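Local coordinates for nitrate transport protein (Parabacteroides distasonis, PDB 3HN0) that probably serves as the solute-binding component of an ABC transporter, perhaps for nitrate or a related small ligand, at residues Asp177-Ala185 / Ala253-Ile261. Numbering follows the deposited sequence. Where two conformers were deposited one is given.
Sequences DTLGFAQTA and AVMGFLRLI
The bond from Leu258 N to Val254 O, 3.0 Å, belongs to helix 251-264, which turns Phe257 toward 177-185 and lets Val254 reach Ala182 with CG2. The topology is consistent with the two-lobed periplasmic binding protein fold, in which this loop would be the second crossover, returning the chain from the smaller lobe to strand 184-188 of the mixed sheet. The contact illustrates how a turn can be seated on a helix by packing alone. An inverse gamma turn is centred on Ala182, closed by a weak bond from Gln183 N to Phe181 O; the Ala182 methyl is directed at the helix, where CB lies 3.8 Å from Val254 CG2. Phe257 has CG anti to its backbone N (chi1 169°), a torsion that brings the ring against the turn. Gln183 CA sits over one face in a CH-pi contact, 4.3 Å from the ring centroid; Ile261 CG1 of the same helix lies over the rim of the opposite face, and Ile63 of helix 62-70 also touches this side chain. Phe181 meets Phe257 obliquely, their planes 54° apart, with Phe181 CB 3.8 Å from Phe257 CD1. Replacing Phe257 with alanine would probably open a gap between turn and helix, leaving Gln183 CA without its aromatic platform and Phe181 freer to turn. Buried and without a hydrogen-bond partner, Ala182 O approaches Phe257 CD2 to 3.5 Å.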
# COMPACT_ATOMS: atom_id res chain seq x y z
N ASP A 177 4.20 0.40 0.37
CA ASP A 177 2.93 1.12 0.41
C ASP A 177 1.95 0.32 -0.46
O ASP A 177 1.72 0.73 -1.58
CB ASP A 177 3.12 2.59 -0.11
CG ASP A 177 1.80 3.48 -0.05
OD1 ASP A 177 1.03 3.20 0.87
OD2 ASP A 177 1.51 4.44 -0.90
N THR A 178 1.37 -0.80 0.01
CA THR A 178 0.35 -1.51 -0.79
C THR A 178 -0.92 -0.70 -0.95
O THR A 178 -1.69 -0.94 -1.89
CB THR A 178 -0.08 -2.96 -0.26
OG1 THR A 178 -0.73 -2.86 1.00
CG2 THR A 178 1.14 -3.86 -0.16
N LEU A 179 -1.17 0.24 -0.05
CA LEU A 179 -2.41 1.04 -0.13
C LEU A 179 -2.35 2.00 -1.31
O LEU A 179 -3.30 2.10 -2.08
CB LEU A 179 -2.68 1.84 1.16
CG LEU A 179 -3.91 2.76 1.16
CD1 LEU A 179 -5.16 1.95 0.98
CD2 LEU A 179 -4.06 3.66 2.43
N GLY A 180 -1.23 2.68 -1.48
CA GLY A 180 -1.18 3.73 -2.51
C GLY A 180 -1.90 5.03 -2.22
O GLY A 180 -2.46 5.24 -1.14
N PHE A 181 -1.83 5.94 -3.18
CA PHE A 181 -2.21 7.31 -2.95
C PHE A 181 -3.71 7.54 -2.83
O PHE A 181 -4.47 7.05 -3.61
CB PHE A 181 -1.74 8.21 -4.10
CG PHE A 181 -0.26 8.19 -4.35
CD1 PHE A 181 0.63 8.72 -3.43
CD2 PHE A 181 0.24 7.68 -5.53
CE1 PHE A 181 1.99 8.75 -3.69
CE2 PHE A 181 1.60 7.70 -5.78
CZ PHE A 181 2.46 8.21 -4.86
N ALA A 182 -4.12 8.39 -1.89
CA ALA A 182 -5.49 8.82 -1.79
C ALA A 182 -5.73 9.96 -2.81
O ALA A 182 -5.76 11.14 -2.46
CB ALA A 182 -5.83 9.20 -0.36
N GLN A 183 -5.92 9.59 -4.07
CA GLN A 183 -5.99 10.58 -5.18
C GLN A 183 -7.38 11.05 -5.48
O GLN A 183 -7.52 12.01 -6.21
CB GLN A 183 -5.46 10.02 -6.53
CG GLN A 183 -4.30 9.19 -6.46
CD GLN A 183 -3.80 8.82 -7.80
OE1 GLN A 183 -3.96 9.57 -8.78
NE2 GLN A 183 -3.18 7.66 -7.87
N THR A 184 -8.39 10.37 -4.94
CA THR A 184 -9.77 10.66 -5.21
C THR A 184 -10.52 10.96 -3.91
O THR A 184 -10.33 10.25 -2.91
CB THR A 184 -10.43 9.48 -5.89
OG1 THR A 184 -9.72 9.16 -7.09
CG2 THR A 184 -11.90 9.78 -6.19
N ALA A 185 -11.28 12.05 -3.92
CA ALA A 185 -11.97 12.54 -2.76
C ALA A 185 -13.46 12.41 -2.91
O ALA A 185 -14.04 12.78 -3.96
CB ALA A 185 -11.67 14.04 -2.51
N ALA A 253 -2.22 8.72 4.15
CA ALA A 253 -2.27 8.63 2.70
C ALA A 253 -2.83 9.90 2.03
O ALA A 253 -2.58 10.13 0.84
CB ALA A 253 -3.10 7.42 2.24
N VAL A 254 -3.65 10.64 2.77
CA VAL A 254 -4.21 11.89 2.22
C VAL A 254 -3.15 12.95 2.27
O VAL A 254 -2.76 13.50 1.26
CB VAL A 254 -5.48 12.35 2.95
CG1 VAL A 254 -5.85 13.82 2.54
CG2 VAL A 254 -6.62 11.36 2.66
N MSE A 255 -2.62 13.20 3.46
CA MSE A 255 -1.68 14.30 3.64
C MSE A 255 -0.34 14.00 2.98
O MSE A 255 0.29 14.90 2.41
CB MSE A 255 -1.48 14.61 5.12
CG MSE A 255 -2.77 15.00 5.81
SE MSE A 255 -3.56 16.64 5.06
CE MSE A 255 -2.29 17.75 5.71
N GLY A 256 0.09 12.74 3.00
CA GLY A 256 1.27 12.36 2.21
C GLY A 256 1.17 12.59 0.71
O GLY A 256 2.12 13.07 0.07
N PHE A 257 0.05 12.23 0.12
CA PHE A 257 -0.24 12.53 -1.27
C PHE A 257 -0.22 14.04 -1.56
O PHE A 257 0.48 14.46 -2.45
CB PHE A 257 -1.57 11.92 -1.73
CG PHE A 257 -2.03 12.40 -3.05
CD1 PHE A 257 -1.44 11.97 -4.24
CD2 PHE A 257 -3.07 13.33 -3.13
CE1 PHE A 257 -1.89 12.39 -5.46
CE2 PHE A 257 -3.49 13.81 -4.35
CZ PHE A 257 -2.92 13.34 -5.55
N LEU A 258 -0.94 14.82 -0.75
CA LEU A 258 -1.02 16.28 -0.94
C LEU A 258 0.37 16.93 -0.82
O LEU A 258 0.73 17.78 -1.63
CB LEU A 258 -2.05 16.93 0.00
CG LEU A 258 -3.51 16.60 -0.39
CD1 LEU A 258 -4.52 17.11 0.66
CD2 LEU A 258 -3.89 17.12 -1.79
N ARG A 259 1.17 16.46 0.14
CA ARG A 259 2.53 16.92 0.30
C ARG A 259 3.36 16.65 -0.92
O ARG A 259 4.15 17.50 -1.35
CB ARG A 259 3.16 16.25 1.52
CG ARG A 259 4.48 16.83 1.96
CD ARG A 259 4.88 16.31 3.37
NE ARG A 259 3.88 16.66 4.40
CZ ARG A 259 3.05 15.80 5.03
NH1 ARG A 259 3.08 14.48 4.80
NH2 ARG A 259 2.19 16.27 5.92
N LEU A 260 3.22 15.44 -1.48
CA LEU A 260 3.94 15.10 -2.70
C LEU A 260 3.55 16.05 -3.84
O LEU A 260 4.42 16.61 -4.52
CB LEU A 260 3.67 13.63 -3.06
CG LEU A 260 4.38 13.01 -4.26
CD1 LEU A 260 4.31 11.47 -4.21
CD2 LEU A 260 3.76 13.56 -5.54
N ILE A 261 2.25 16.26 -4.05
CA ILE A 261 1.79 17.15 -5.12
C ILE A 261 2.35 18.57 -4.92
O ILE A 261 2.82 19.20 -5.86
CB ILE A 261 0.25 17.24 -5.16
CG1 ILE A 261 -0.33 15.87 -5.53
CG2 ILE A 261 -0.24 18.38 -6.09
CD1 ILE A 261 0.14 15.39 -6.89